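Actin-related protein 8 (Homo sapiens, PDB 4FO0) binds ATP, hydrolyses it only slowly, and serves as a non-polymerising actin-family subunit proposed for the INO80 chromatin remodeller and needed to recruit INO80 to damaged DNA. Local coordinates at residues N15-I20 against G30-T35; R106-Q111 against Q347-D352; K124-S129 against G137-Y142. One frame throughout, in Å; residues are numbered along the deposited sequence.

Contact 1 (N15-I20 against G30-T35); sequences NFIIVI and GRATDT
Val-19 and Gly-30 form an antiparallel hydrogen-bonded pair, Val-19 N to Gly-30 O at 2.7 Å and Gly-30 N to Val-19 O at 3.2 Å, at the tight part of the contact. This is the hairpin of strands 17-21 and 26-31, whose turn carries the ATP-binding Ser-24 and Thr-25, away from the contact itself. Ala-32 N extends the ladder to Ile-17 O (2.8 Å). Val-19 CG2, anti to the carbonyl carbon and beside the backbone N, packs 4.1 Å from Ala-32 CB, next to helix 553-563.

On the Ile-18 and Arg-31 face, Arg-31 runs alongside Asn-15, amide and guanidinium planes only 8° apart, and NH1 meets Asn-15 O edge-on at 3.1 Å; Tyr-199 OH is a second partner of NH1. Toward the more exposed end, where Arg-31 to Asp-34 make a type I turn, the grip slackens: Thr-33 OG1 reaches Asn-15 OD1 in a weak bond of 3.4 Å. Main-chain bonds thus carry the buried hairpin, and Asn-15, two residues ahead of strand 17-21, is tied by its carbonyl to a guanidinium that Tyr-199 OH also holds.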
loop_
_atom_site.group_PDB
_atom_site.type_symbol
_atom_site.label_atom_id
_atom_site.label_comp_id
_atom_site.label_asym_id
_atom_site.label_seq_id
_atom_site.Cartn_x
_atom_site.Cartn_y
_atom_site.Cartn_z
ATOM N N ASN A 15 0.769 -26.320 -5.586
ATOM C CA ASN A 15 0.775 -25.861 -6.963
ATOM C C ASN A 15 -0.648 -25.572 -7.398
ATOM O O ASN A 15 -0.874 -24.914 -8.411
ATOM C CB ASN A 15 1.413 -26.887 -7.903
ATOM C CG ASN A 15 1.610 -26.341 -9.332
ATOM O OD1 ASN A 15 2.364 -25.386 -9.544
ATOM N ND2 ASN A 15 0.945 -26.961 -10.312
ATOM N N PHE A 16 -1.601 -26.056 -6.608
ATOM C CA PHE A 16 -3.012 -25.909 -6.923
ATOM C C PHE A 16 -3.734 -24.991 -5.957
ATOM O O PHE A 16 -4.962 -24.962 -5.894
ATOM C CB PHE A 16 -3.667 -27.279 -7.001
ATOM C CG PHE A 16 -3.180 -28.063 -8.156
ATOM C CD1 PHE A 16 -3.747 -27.884 -9.407
ATOM C CD2 PHE A 16 -2.096 -28.917 -8.020
ATOM C CE1 PHE A 16 -3.267 -28.578 -10.494
ATOM C CE2 PHE A 16 -1.613 -29.613 -9.101
ATOM C CZ PHE A 16 -2.197 -29.443 -10.345
ATOM N N ILE A 17 -2.953 -24.221 -5.219
ATOM C CA ILE A 17 -3.513 -23.224 -4.343
ATOM C C ILE A 17 -3.091 -21.833 -4.794
ATOM O O ILE A 17 -1.897 -21.519 -4.820
ATOM C CB ILE A 17 -3.085 -23.499 -2.919
ATOM C CG1 ILE A 17 -3.729 -24.815 -2.463
ATOM C CG2 ILE A 17 -3.455 -22.323 -2.028
ATOM C CD1 ILE A 17 -3.226 -25.315 -1.144
ATOM N N ILE A 18 -4.065 -21.015 -5.190
ATOM C CA ILE A 18 -3.782 -19.627 -5.575
ATOM C C ILE A 18 -3.857 -18.691 -4.371
ATOM O O ILE A 18 -4.861 -18.671 -3.650
ATOM C CB ILE A 18 -4.756 -19.096 -6.620
ATOM C CG1 ILE A 18 -4.694 -19.925 -7.901
ATOM C CG2 ILE A 18 -4.418 -17.656 -6.940
ATOM C CD1 ILE A 18 -3.361 -19.888 -8.554
ATOM N N VAL A 19 -2.787 -17.933 -4.140
ATOM C CA VAL A 19 -2.767 -16.981 -3.033
ATOM C C VAL A 19 -3.003 -15.561 -3.540
ATOM O O VAL A 19 -2.292 -15.076 -4.430
ATOM C CB VAL A 19 -1.464 -17.074 -2.228
ATOM C CG1 VAL A 19 -1.415 -16.003 -1.148
ATOM C CG2 VAL A 19 -1.345 -18.459 -1.610
ATOM N N ILE A 20 -4.020 -14.909 -2.983
ATOM C CA ILE A 20 -4.447 -13.603 -3.479
ATOM C C ILE A 20 -4.381 -12.495 -2.434
ATOM O O ILE A 20 -5.080 -12.528 -1.413
ATOM C CB ILE A 20 -5.859 -13.663 -4.042
ATOM C CG1 ILE A 20 -5.965 -14.824 -5.031
ATOM C CG2 ILE A 20 -6.230 -12.325 -4.698
ATOM C CD1 ILE A 20 -7.370 -15.059 -5.549
ATOM N N GLY A 30 -0.484 -15.305 -7.046
ATOM C CA GLY A 30 0.365 -16.385 -7.531
ATOM C C GLY A 30 0.026 -17.730 -6.928
ATOM O O GLY A 30 -0.805 -17.812 -6.024
ATOM N N ARG A 31 0.654 -18.790 -7.432
ATOM C CA ARG A 31 0.544 -20.113 -6.810
ATOM C C ARG A 31 1.332 -20.118 -5.510
ATOM O O ARG A 31 2.376 -19.456 -5.393
ATOM C CB ARG A 31 1.124 -21.198 -7.711
ATOM C CG ARG A 31 0.470 -21.346 -9.051
ATOM C CD ARG A 31 1.306 -22.237 -9.934
ATOM N NE ARG A 31 0.910 -22.128 -11.338
ATOM C CZ ARG A 31 0.074 -22.963 -11.951
ATOM N NH1 ARG A 31 -0.475 -23.979 -11.287
ATOM N NH2 ARG A 31 -0.221 -22.780 -13.232
ATOM N N ALA A 32 0.855 -20.879 -4.535
ATOM C CA ALA A 32 1.572 -21.002 -3.266
ATOM C C ALA A 32 3.009 -21.525 -3.454
ATOM O O ALA A 32 3.840 -21.407 -2.565
ATOM C CB ALA A 32 0.792 -21.886 -2.306
ATOM N N THR A 33 3.299 -22.090 -4.619
ATOM C CA THR A 33 4.644 -22.571 -4.922
ATOM C C THR A 33 5.538 -21.517 -5.564
ATOM O O THR A 33 6.763 -21.637 -5.532
ATOM C CB THR A 33 4.618 -23.828 -5.823
ATOM O OG1 THR A 33 3.771 -23.600 -6.961
ATOM C CG2 THR A 33 4.091 -24.999 -5.042
ATOM N N ASP A 34 4.939 -20.491 -6.163
ATOM C CA ASP A 34 5.739 -19.427 -6.768
ATOM C C ASP A 34 6.602 -18.769 -5.684
ATOM O O ASP A 34 6.201 -18.650 -4.521
ATOM C CB ASP A 34 4.859 -18.421 -7.517
ATOM C CG ASP A 34 4.106 -19.052 -8.703
ATOM O OD1 ASP A 34 4.606 -20.054 -9.260
ATOM O OD2 ASP A 34 3.024 -18.546 -9.090
ATOM N N THR A 35 7.816 -18.388 -6.049
ATOM C CA THR A 35 8.700 -17.756 -5.088
ATOM C C THR A 35 8.329 -16.283 -4.979
ATOM O O THR A 35 8.182 -15.736 -3.880
ATOM C CB THR A 35 10.157 -17.905 -5.507
ATOM O OG1 THR A 35 10.329 -19.172 -6.160
ATOM C CG2 THR A 35 11.058 -17.824 -4.280
#

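Contact 2 (R106-Q111 against Q347-D352); sequences RSYNKQ and QFRLGD
Tyr-108, near the end of helix 102-109, meets Arg-349 of strand 343-350 through one face of its ring. Its CG stands anti to the backbone N (chi1 172°), and the guanidinium lies flat over one face of the ring, offset toward the CD2 and CE2 rim. Arg-349 CZ stands 3.6 Å from the centroid of the Tyr-108 ring, a cation-pi contact, with the two planes 29° apart, while the side chains as a whole cross at about a right angle. A salt bridge from Arg-349 NE to Asp-331 on strand 330-336 gives the same charge a second partner and is likely to steady its position over the ring.

The strand belongs to a three-stranded antiparallel sheet, 115-118, 343-350, 330-336, which by topology probably corresponds to part of subdomain 4 of actin; the helix packs against it. The following residue, Asn-109, is buried and hydrogen-bonds to the strand backbone. Its OD1 accepts Arg-349 N at 2.8 Å, in the carboxamide plane and on a lone pair, and its ND2 donates to Arg-349 O at 3.0 Å, again onto a lone pair. One amide thereby pairs with both polar backbone groups of a single residue, while the neighbours Phe-348 and Leu-350 bond to strand 330-336. Asn-109 ND2 also donates to Ala-294 O, which would fix the turn of the amide. The amide crosses Phe-348 obliquely, ND2 lying 3.6 Å from Phe-348 CD1.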
loop_
_atom_site.group_PDB
_atom_site.type_symbol
_atom_site.label_atom_id
_atom_site.label_comp_id
_atom_site.label_asym_id
_atom_site.label_seq_id
_atom_site.Cartn_x
_atom_site.Cartn_y
_atom_site.Cartn_z
ATOM N N ARG A 106 14.895 27.227 -5.500
ATOM C CA ARG A 106 14.069 27.775 -6.569
ATOM C C ARG A 106 14.895 28.638 -7.528
ATOM O O ARG A 106 14.745 28.531 -8.744
ATOM C CB ARG A 106 12.874 28.546 -5.993
ATOM C CG ARG A 106 11.756 28.839 -6.992
ATOM C CD ARG A 106 10.416 29.172 -6.302
ATOM N NE ARG A 106 10.531 30.205 -5.266
ATOM C CZ ARG A 106 10.307 30.013 -3.961
ATOM N NH1 ARG A 106 9.943 28.819 -3.502
ATOM N NH2 ARG A 106 10.441 31.023 -3.107
ATOM N N SER A 107 15.788 29.462 -6.986
ATOM C CA SER A 107 16.616 30.342 -7.811
ATOM C C SER A 107 17.423 29.583 -8.852
ATOM O O SER A 107 17.392 29.907 -10.036
ATOM C CB SER A 107 17.563 31.163 -6.946
ATOM O OG SER A 107 16.857 32.220 -6.335
ATOM N N TYR A 108 18.164 28.587 -8.397
ATOM C CA TYR A 108 18.915 27.731 -9.300
ATOM C C TYR A 108 17.976 26.930 -10.209
ATOM O O TYR A 108 18.246 26.734 -11.396
ATOM C CB TYR A 108 19.764 26.763 -8.481
ATOM C CG TYR A 108 20.456 25.695 -9.296
ATOM C CD1 TYR A 108 19.764 24.569 -9.723
ATOM C CD2 TYR A 108 21.808 25.804 -9.624
ATOM C CE1 TYR A 108 20.388 23.583 -10.459
ATOM C CE2 TYR A 108 22.450 24.821 -10.364
ATOM C CZ TYR A 108 21.731 23.709 -10.778
ATOM O OH TYR A 108 22.347 22.718 -11.515
ATOM N N ASN A 109 16.872 26.462 -9.647
ATOM C CA ASN A 109 16.061 25.491 -10.346
ATOM C C ASN A 109 15.359 26.009 -11.581
ATOM O O ASN A 109 15.280 25.324 -12.610
ATOM C CB ASN A 109 15.096 24.772 -9.395
ATOM C CG ASN A 109 15.730 23.559 -8.756
ATOM O OD1 ASN A 109 16.700 23.005 -9.282
ATOM N ND2 ASN A 109 15.209 23.157 -7.595
ATOM N N LYS A 110 14.840 27.214 -11.520
ATOM C CA LYS A 110 14.024 27.575 -12.658
ATOM C C LYS A 110 14.765 28.354 -13.755
ATOM O O LYS A 110 14.162 28.965 -14.642
ATOM C CB LYS A 110 12.639 28.068 -12.218
ATOM C CG LYS A 110 11.959 26.995 -11.280
ATOM C CD LYS A 110 10.626 26.362 -11.813
ATOM C CE LYS A 110 9.383 27.066 -11.238
ATOM N NZ LYS A 110 8.063 26.576 -11.761
ATOM N N GLN A 111 16.091 28.240 -13.680
ATOM C CA GLN A 111 17.018 28.433 -14.785
ATOM C C GLN A 111 17.282 27.096 -15.495
ATOM O O GLN A 111 17.924 27.066 -16.541
ATOM C CB GLN A 111 18.370 28.923 -14.248
ATOM C CG GLN A 111 18.364 30.292 -13.580
ATOM C CD GLN A 111 19.764 30.791 -13.218
ATOM O OE1 GLN A 111 20.592 30.049 -12.681
ATOM N NE2 GLN A 111 20.030 32.059 -13.521
ATOM N N GLN A 347 17.884 18.303 -14.655
ATOM C CA GLN A 347 18.697 18.623 -13.481
ATOM C C GLN A 347 17.837 19.341 -12.455
ATOM O O GLN A 347 17.040 20.222 -12.798
ATOM C CB GLN A 347 19.851 19.564 -13.838
ATOM C CG GLN A 347 20.725 19.104 -14.971
ATOM C CD GLN A 347 21.300 17.732 -14.723
ATOM O OE1 GLN A 347 21.894 17.467 -13.675
ATOM N NE2 GLN A 347 21.120 16.839 -15.687
ATOM N N PHE A 348 17.979 18.986 -11.190
ATOM C CA PHE A 348 17.565 19.959 -10.188
ATOM C C PHE A 348 18.065 19.737 -8.790
ATOM O O PHE A 348 18.606 18.679 -8.454
ATOM C CB PHE A 348 16.070 20.245 -10.222
ATOM C CG PHE A 348 15.259 19.354 -9.362
ATOM C CD1 PHE A 348 14.157 19.865 -8.676
ATOM C CD2 PHE A 348 15.555 18.006 -9.267
ATOM C CE1 PHE A 348 13.377 19.050 -7.889
ATOM C CE2 PHE A 348 14.784 17.175 -8.472
ATOM C CZ PHE A 348 13.693 17.697 -7.785
ATOM N N ARG A 349 17.911 20.782 -7.991
ATOM C CA ARG A 349 18.528 20.822 -6.676
ATOM C C ARG A 349 17.491 20.628 -5.576
ATOM O O ARG A 349 16.466 21.301 -5.563
ATOM C CB ARG A 349 19.241 22.147 -6.518
ATOM C CG ARG A 349 20.444 22.089 -5.645
ATOM C CD ARG A 349 21.209 23.381 -5.785
ATOM N NE ARG A 349 22.340 23.214 -6.685
ATOM C CZ ARG A 349 23.099 24.217 -7.103
ATOM N NH1 ARG A 349 22.823 25.455 -6.711
ATOM N NH2 ARG A 349 24.121 23.987 -7.917
ATOM N N LEU A 350 17.747 19.684 -4.674
ATOM C CA LEU A 350 16.820 19.415 -3.578
ATOM C C LEU A 350 17.470 19.488 -2.219
ATOM O O LEU A 350 18.621 19.065 -2.035
ATOM C CB LEU A 350 16.184 18.039 -3.733
ATOM C CG LEU A 350 14.865 18.093 -4.485
ATOM C CD1 LEU A 350 14.180 16.748 -4.449
ATOM C CD2 LEU A 350 14.001 19.195 -3.891
ATOM N N GLY A 351 16.702 19.984 -1.257
ATOM C CA GLY A 351 17.145 20.017 0.124
ATOM C C GLY A 351 16.356 19.140 1.078
ATOM O O GLY A 351 16.370 17.908 1.006
ATOM N N ASP A 352 15.645 19.789 1.982
ATOM C CA ASP A 352 15.066 19.091 3.115
ATOM C C ASP A 352 13.748 18.425 2.739
ATOM O O ASP A 352 13.316 17.445 3.361
ATOM C CB ASP A 352 14.914 20.058 4.290
ATOM C CG ASP A 352 16.246 20.679 4.709
ATOM O OD1 ASP A 352 17.271 19.950 4.764
ATOM O OD2 ASP A 352 16.269 21.905 4.962
#

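Contact 3 (K124-S129 against G137-Y142); sequences KWTNTS and GEEALY
Thr-126 sets its hydroxyl and its backbone N-H against the C-terminal end of the short helix 138-141 and Tyr-142 just after it. The helix follows strand 134-136 and probably corresponds to the helix of actin that begins Gly-Asp-Glu-Ala, in subdomain 2. Gly-137 occupies the N-cap; the contact is made near the other end, where carbonyls point out of the helix. Thr-126 OG1, anti to its own carbonyl carbon and beside the backbone N (chi1 -60°), donates to Glu-139 O at 2.6 Å, in the carbonyl plane and on a lone pair. Its amide N bonds to Tyr-142 O at 2.8 Å, coming from above that carbonyl plane, 51° out of it. The side chains of Thr-126 and Tyr-142 cross at about a right angle, with Thr-126 OG1 3.2 Å from Tyr-142 CB.

A valine here would probably leave Glu-139 O without its hydroxyl partner and so loosen the tie between loop and helix, the amide bond to Tyr-142 O remaining.

The Trp-125 indole touches Pro-339, and its NE1 bonds to Asp-340 OD2. What it offers the helix end is an edge: Tyr-142 O sits near the indole plane, 3.4 Å from Trp-125 CE3. The same oxygen also meets Trp-125 CA in a CA-H...O contact, so it takes a main-chain N-H and a carbon donor from consecutive residues. Lys-124 comes near the Tyr-142 ring through its backbone, Lys-124 O lying 3.7 Å from Tyr-142 CD2.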
loop_
_atom_site.group_PDB
_atom_site.type_symbol
_atom_site.label_atom_id
_atom_site.label_comp_id
_atom_site.label_asym_id
_atom_site.label_seq_id
_atom_site.Cartn_x
_atom_site.Cartn_y
_atom_site.Cartn_z
ATOM N N LYS A 124 4.698 4.130 -25.327
ATOM C CA LYS A 124 3.526 4.548 -26.087
ATOM C C LYS A 124 2.222 4.201 -25.394
ATOM O O LYS A 124 2.175 3.370 -24.496
ATOM C CB LYS A 124 3.555 3.954 -27.493
ATOM C CG LYS A 124 3.814 2.480 -27.506
ATOM C CD LYS A 124 4.299 2.059 -28.863
ATOM C CE LYS A 124 5.537 2.837 -29.251
ATOM N NZ LYS A 124 5.889 2.565 -30.677
ATOM N N TRP A 125 1.160 4.868 -25.812
ATOM C CA TRP A 125 -0.156 4.558 -25.312
ATOM C C TRP A 125 -0.497 3.120 -25.640
ATOM O O TRP A 125 -0.108 2.604 -26.688
ATOM C CB TRP A 125 -1.160 5.446 -25.994
ATOM C CG TRP A 125 -0.901 6.904 -25.831
ATOM C CD1 TRP A 125 -0.766 7.818 -26.828
ATOM C CD2 TRP A 125 -0.798 7.636 -24.602
ATOM N NE1 TRP A 125 -0.583 9.074 -26.305
ATOM C CE2 TRP A 125 -0.598 8.991 -24.939
ATOM C CE3 TRP A 125 -0.870 7.279 -23.251
ATOM C CZ2 TRP A 125 -0.456 9.989 -23.978
ATOM C CZ3 TRP A 125 -0.728 8.269 -22.298
ATOM C CH2 TRP A 125 -0.521 9.606 -22.666
ATOM N N THR A 126 -1.220 2.471 -24.739
ATOM C CA THR A 126 -1.825 1.183 -25.044
ATOM C C THR A 126 -2.639 1.275 -26.343
ATOM O O THR A 126 -3.413 2.215 -26.542
ATOM C CB THR A 126 -2.766 0.777 -23.921
ATOM O OG1 THR A 126 -2.014 0.670 -22.709
ATOM C CG2 THR A 126 -3.462 -0.545 -24.235
ATOM N N ASN A 127 -2.472 0.312 -27.237
ATOM C CA ASN A 127 -3.258 0.357 -28.457
ATOM C C ASN A 127 -4.696 -0.098 -28.249
ATOM O O ASN A 127 -4.956 -1.195 -27.752
ATOM C CB ASN A 127 -2.613 -0.437 -29.587
ATOM C CG ASN A 127 -3.426 -0.373 -30.859
ATOM O OD1 ASN A 127 -3.458 0.654 -31.542
ATOM N ND2 ASN A 127 -4.116 -1.459 -31.168
ATOM N N THR A 128 -5.624 0.758 -28.643
ATOM C CA THR A 128 -7.037 0.468 -28.494
ATOM C C THR A 128 -7.755 0.539 -29.847
ATOM O O THR A 128 -8.966 0.769 -29.909
ATOM C CB THR A 128 -7.690 1.464 -27.522
ATOM O OG1 THR A 128 -7.764 2.753 -28.142
ATOM C CG2 THR A 128 -6.879 1.568 -26.237
ATOM N N SER A 129 -6.999 0.351 -30.927
ATOM C CA SER A 129 -7.553 0.392 -32.281
ATOM C C SER A 129 -8.691 -0.614 -32.468
ATOM O O SER A 129 -9.717 -0.310 -33.079
ATOM C CB SER A 129 -6.454 0.134 -33.312
ATOM O OG SER A 129 -5.568 1.239 -33.393
ATOM N N GLY A 137 -4.670 -3.586 -15.545
ATOM C CA GLY A 137 -3.337 -3.391 -15.006
ATOM C C GLY A 137 -2.542 -2.321 -15.717
ATOM O O GLY A 137 -3.020 -1.204 -15.950
ATOM N N GLU A 138 -1.310 -2.665 -16.064
ATOM C CA GLU A 138 -0.421 -1.730 -16.725
ATOM C C GLU A 138 -0.964 -1.246 -18.077
ATOM O O GLU A 138 -0.789 -0.082 -18.446
ATOM C CB GLU A 138 0.945 -2.368 -16.903
ATOM C CG GLU A 138 1.978 -1.416 -17.450
ATOM C CD GLU A 138 3.205 -1.346 -16.574
ATOM O OE1 GLU A 138 4.247 -0.850 -17.065
ATOM O OE2 GLU A 138 3.122 -1.791 -15.400
ATOM N N GLU A 139 -1.624 -2.131 -18.818
ATOM C CA GLU A 139 -2.273 -1.705 -20.050
ATOM C C GLU A 139 -3.324 -0.629 -19.779
ATOM O O GLU A 139 -3.499 0.302 -20.566
ATOM C CB GLU A 139 -2.903 -2.882 -20.778
ATOM C CG GLU A 139 -1.924 -3.678 -21.600
ATOM C CD GLU A 139 -2.621 -4.673 -22.512
ATOM O OE1 GLU A 139 -1.995 -5.115 -23.504
ATOM O OE2 GLU A 139 -3.797 -5.008 -22.234
ATOM N N ALA A 140 -4.019 -0.761 -18.657
ATOM C CA ALA A 140 -5.005 0.228 -18.274
ATOM C C ALA A 140 -4.345 1.572 -17.943
ATOM O O ALA A 140 -4.843 2.620 -18.363
ATOM C CB ALA A 140 -5.846 -0.275 -17.125
ATOM N N LEU A 141 -3.217 1.545 -17.229
ATOM C CA LEU A 141 -2.547 2.789 -16.853
ATOM C C LEU A 141 -2.119 3.582 -18.076
ATOM O O LEU A 141 -2.039 4.811 -18.028
ATOM C CB LEU A 141 -1.319 2.531 -15.990
ATOM C CG LEU A 141 -1.481 1.896 -14.614
ATOM C CD1 LEU A 141 -0.118 1.607 -14.032
ATOM C CD2 LEU A 141 -2.251 2.800 -13.696
ATOM N N TYR A 142 -1.844 2.872 -19.168
ATOM C CA TYR A 142 -1.268 3.479 -20.370
ATOM C C TYR A 142 -2.262 3.838 -21.470
ATOM O O TYR A 142 -1.884 4.140 -22.598
ATOM C CB TYR A 142 -0.170 2.591 -20.919
ATOM C CG TYR A 142 1.124 2.861 -20.232
ATOM C CD1 TYR A 142 1.413 2.271 -19.012
ATOM C CD2 TYR A 142 2.043 3.741 -20.778
ATOM C CE1 TYR A 142 2.599 2.528 -18.364
ATOM C CE2 TYR A 142 3.230 4.003 -20.147
ATOM C CZ TYR A 142 3.503 3.399 -18.936
ATOM O OH TYR A 142 4.692 3.665 -18.302
#

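From the N terminus, contact 1 comes first: residues 15-20 and 30-35 close the hairpin of strands 17-21 and 26-31 in the mixed sheet that also holds strands 38-47 and 200-205. The chain then runs past strand 38-47 and helix 71-88 to residues 106-111, where contact 2 opens; it closes some 236 residues later at 347-352, binding helix 102-109 to the three-stranded sheet. Nested inside that long loop, contact 3 closes a short one, holding the segment ahead of strand 134-136 to the helix that follows it. Contact 1 is in series with both and none cross. Contacts 1 and 2 lie on opposite sides of the chain's centre, their centres about 47 Å apart.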